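Local coordinates for SAM-dependent methyltransferase (Exiguobacterium sibiricum 255-15, PDB 3D2L), which probably transfers a methyl group from S-adenosylmethionine to an acceptor substrate, at residues K35-I40 with V97-I102. Sequence-based numbering, arbitrary orientation.
Sequences KRIADI and VDAITI
Ile40 and Ile102 interlock at one end of two parallel strands, CG1 to CG1 at 3.4 Å, closer than carbon atoms normally approach. Ile40 carries CG1 between its backbone N and carbonyl carbon (chi1 75°), which lays CD1 against Ile102 and Ile100 CG2; helix 113-126 and strand 131-138 pack against those two residues. On the other face, Thr101 OG1 donates to Asp39 OD1 at 2.8 Å, meeting it from above the carboxylate plane, while Asp39 OD2 is held by Thr48. Between the faces run backbone bonds from Ala38 N to Ala99 O (3.0 Å), Thr101 N to Ala38 O, and Ile40 N to Thr101 O. The other end, where Lys35, Arg36 and Asp98 are partly exposed, rests on polar contacts instead. There Arg36 O accepts from both Asp98 N and Ala99 N. Asp98 OD2 takes Arg36 N on its anti lone pair, short and nearly straight (2.7 Å, 172°). The same oxygen sits over a guanidinium face, 3.3 Å from Arg36 NH1, a salt bridge of charge alone; Arg36 NE bonds to Pro96 O. An alanine at Asp98 has no carboxylate, and would probably leave the Arg36 N-H without its mate and the guanidinium less firmly held. At the centre of the Rossmann-like methyltransferase sheet, carbon packing and a buried Thr101-Asp39 bond join the interior, whereas one carboxylate ties down the start of strand 36-40 through backbone and charge.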
ATOM      1  N   LYS A  35       7.990   0.264  18.609  1.00 33.54           N
ATOM      2  CA  LYS A  35       6.784   1.080  18.558  1.00 33.75           C
ATOM      3  C   LYS A  35       5.592   0.352  17.922  1.00 33.81           C
ATOM      4  O   LYS A  35       5.730  -0.724  17.308  1.00 29.73           O
ATOM      5  CB  LYS A  35       7.068   2.420  17.870  1.00 34.19           C
ATOM      6  CG  LYS A  35       8.058   3.267  18.669  1.00 39.63           C
ATOM      7  CD  LYS A  35       7.592   4.684  18.790  1.00 41.29           C
ATOM      8  CE  LYS A  35       8.324   5.460  19.874  1.00 44.01           C
ATOM      9  NZ  LYS A  35       9.417   6.252  19.320  1.00 47.41           N
ATOM     10  N   ARG A  36       4.421   0.958  18.110  1.00 34.27           N
ATOM     11  CA  ARG A  36       3.139   0.426  17.681  1.00 36.91           C
ATOM     12  C   ARG A  36       2.778   1.074  16.381  1.00 33.11           C
ATOM     13  O   ARG A  36       2.769   2.294  16.296  1.00 28.83           O
ATOM     14  CB  ARG A  36       2.044   0.687  18.720  1.00 34.58           C
ATOM     15  CG  ARG A  36       2.353   0.051  20.072  1.00 43.78           C
ATOM     16  CD  ARG A  36       1.292   0.337  21.162  1.00 45.14           C
ATOM     17  NE  ARG A  36       1.011   1.767  21.323  1.00 56.33           N
ATOM     18  CZ  ARG A  36       1.837   2.658  21.879  1.00 60.95           C
ATOM     19  NH1 ARG A  36       3.041   2.302  22.339  1.00 67.18           N
ATOM     20  NH2 ARG A  36       1.459   3.936  21.956  1.00 59.02           N
ATOM     21  N   ILE A  37       2.518   0.230  15.386  1.00 31.93           N
ATOM     22  CA  ILE A  37       2.187   0.640  14.026  1.00 32.52           C
ATOM     23  C   ILE A  37       0.895   0.019  13.502  1.00 32.45           C
ATOM     24  O   ILE A  37       0.613  -1.166  13.720  1.00 32.35           O
ATOM     25  CB  ILE A  37       3.297   0.252  12.987  1.00 32.85           C
ATOM     26  CG1 ILE A  37       4.616   0.953  13.300  1.00 35.28           C
ATOM     27  CG2 ILE A  37       2.866   0.600  11.546  1.00 33.31           C
ATOM     28  CD1 ILE A  37       5.657   0.877  12.168  1.00 34.06           C
ATOM     29  N   ALA A  38       0.112   0.845  12.827  1.00 29.26           N
ATOM     30  CA  ALA A  38      -1.056   0.388  12.084  1.00 29.99           C
ATOM     31  C   ALA A  38      -0.648   0.445  10.607  1.00 30.26           C
ATOM     32  O   ALA A  38      -0.306   1.511  10.064  1.00 28.85           O
ATOM     33  CB  ALA A  38      -2.280   1.257  12.365  1.00 28.74           C
ATOM     34  N   ASP A  39      -0.631  -0.711   9.971  1.00 30.10           N
ATOM     35  CA  ASP A  39      -0.291  -0.830   8.532  1.00 30.49           C
ATOM     36  C   ASP A  39      -1.602  -0.995   7.816  1.00 31.38           C
ATOM     37  O   ASP A  39      -2.266  -2.038   7.903  1.00 31.22           O
ATOM     38  CB  ASP A  39       0.617  -2.027   8.306  1.00 32.42           C
ATOM     39  CG  ASP A  39       1.098  -2.138   6.867  1.00 38.08           C
ATOM     40  OD1 ASP A  39       1.384  -1.077   6.236  1.00 32.13           O
ATOM     41  OD2 ASP A  39       1.195  -3.299   6.399  1.00 35.50           O
ATOM     42  N   ILE A  40      -1.972   0.043   7.096  1.00 32.49           N
ATOM     43  CA  ILE A  40      -3.259   0.115   6.482  1.00 34.47           C
ATOM     44  C   ILE A  40      -3.234  -0.136   4.971  1.00 36.18           C
ATOM     45  O   ILE A  40      -2.312   0.193   4.295  1.00 37.91           O
ATOM     46  CB  ILE A  40      -4.007   1.382   6.920  1.00 37.59           C
ATOM     47  CG1 ILE A  40      -3.452   2.587   6.253  1.00 42.42           C
ATOM     48  CG2 ILE A  40      -3.917   1.594   8.461  1.00 29.27           C
ATOM     49  CD1 ILE A  40      -3.955   3.826   6.831  1.00 44.14           C
ATOM     50  N   VAL A  97      -1.580   4.183  18.573  1.00 40.38           N
ATOM     51  CA  VAL A  97      -0.454   3.826  17.680  1.00 37.62           C
ATOM     52  C   VAL A  97       0.487   5.008  17.525  1.00 34.22           C
ATOM     53  O   VAL A  97       0.072   6.152  17.499  1.00 31.21           O
ATOM     54  CB  VAL A  97      -0.846   3.253  16.259  1.00 39.40           C
ATOM     55  CG1 VAL A  97      -1.834   2.100  16.382  1.00 42.11           C
ATOM     56  CG2 VAL A  97      -1.313   4.320  15.282  1.00 36.63           C
ATOM     57  N   ASP A  98       1.756   4.674  17.388  1.00 31.99           N
ATOM     58  CA  ASP A  98       2.830   5.612  17.227  1.00 31.28           C
ATOM     59  C   ASP A  98       3.061   5.977  15.787  1.00 29.90           C
ATOM     60  O   ASP A  98       3.668   7.000  15.523  1.00 29.25           O
ATOM     61  CB  ASP A  98       4.118   4.987  17.753  1.00 29.40           C
ATOM     62  CG  ASP A  98       3.990   4.534  19.178  1.00 35.28           C
ATOM     63  OD1 ASP A  98       3.696   5.393  20.020  1.00 37.35           O
ATOM     64  OD2 ASP A  98       4.208   3.331  19.456  1.00 33.91           O
ATOM     65  N   ALA A  99       2.675   5.104  14.857  1.00 29.98           N
ATOM     66  CA  ALA A  99       2.845   5.385  13.430  1.00 27.90           C
ATOM     67  C   ALA A  99       1.810   4.645  12.607  1.00 30.17           C
ATOM     68  O   ALA A  99       1.304   3.575  13.017  1.00 28.29           O
ATOM     69  CB  ALA A  99       4.291   5.009  12.938  1.00 27.43           C
ATOM     70  N   ILE A 100       1.480   5.242  11.464  1.00 27.98           N
ATOM     71  CA  ILE A 100       0.610   4.644  10.455  1.00 28.93           C
ATOM     72  C   ILE A 100       1.407   4.500   9.178  1.00 28.28           C
ATOM     73  O   ILE A 100       2.064   5.446   8.731  1.00 29.71           O
ATOM     74  CB  ILE A 100      -0.698   5.499  10.225  1.00 26.66           C
ATOM     75  CG1 ILE A 100      -1.586   5.423  11.445  1.00 29.39           C
ATOM     76  CG2 ILE A 100      -1.488   5.042   8.973  1.00 29.29           C
ATOM     77  CD1 ILE A 100      -2.684   6.477  11.387  1.00 28.03           C
ATOM     78  N   THR A 101       1.382   3.295   8.588  1.00 28.31           N
ATOM     79  CA  THR A 101       2.038   3.060   7.332  1.00 28.24           C
ATOM     80  C   THR A 101       1.008   2.712   6.261  1.00 27.98           C
ATOM     81  O   THR A 101       0.095   1.911   6.478  1.00 28.46           O
ATOM     82  CB  THR A 101       3.145   1.949   7.413  1.00 29.75           C
ATOM     83  OG1 THR A 101       2.596   0.734   7.970  1.00 29.99           O
ATOM     84  CG2 THR A 101       4.295   2.443   8.292  1.00 27.53           C
ATOM     85  N   ILE A 102       1.197   3.290   5.082  1.00 27.59           N
ATOM     86  CA  ILE A 102       0.316   3.022   3.944  1.00 28.98           C
ATOM     87  C   ILE A 102       1.254   2.787   2.789  1.00 30.65           C
ATOM     88  O   ILE A 102       1.647   3.695   2.062  1.00 30.85           O
ATOM     89  CB  ILE A 102      -0.657   4.173   3.637  1.00 28.72           C
ATOM     90  CG1 ILE A 102      -1.249   4.755   4.910  1.00 29.65           C
ATOM     91  CG2 ILE A 102      -1.729   3.673   2.713  1.00 25.19           C
ATOM     92  CD1 ILE A 102      -2.332   5.807   4.621  1.00 30.05           C
TER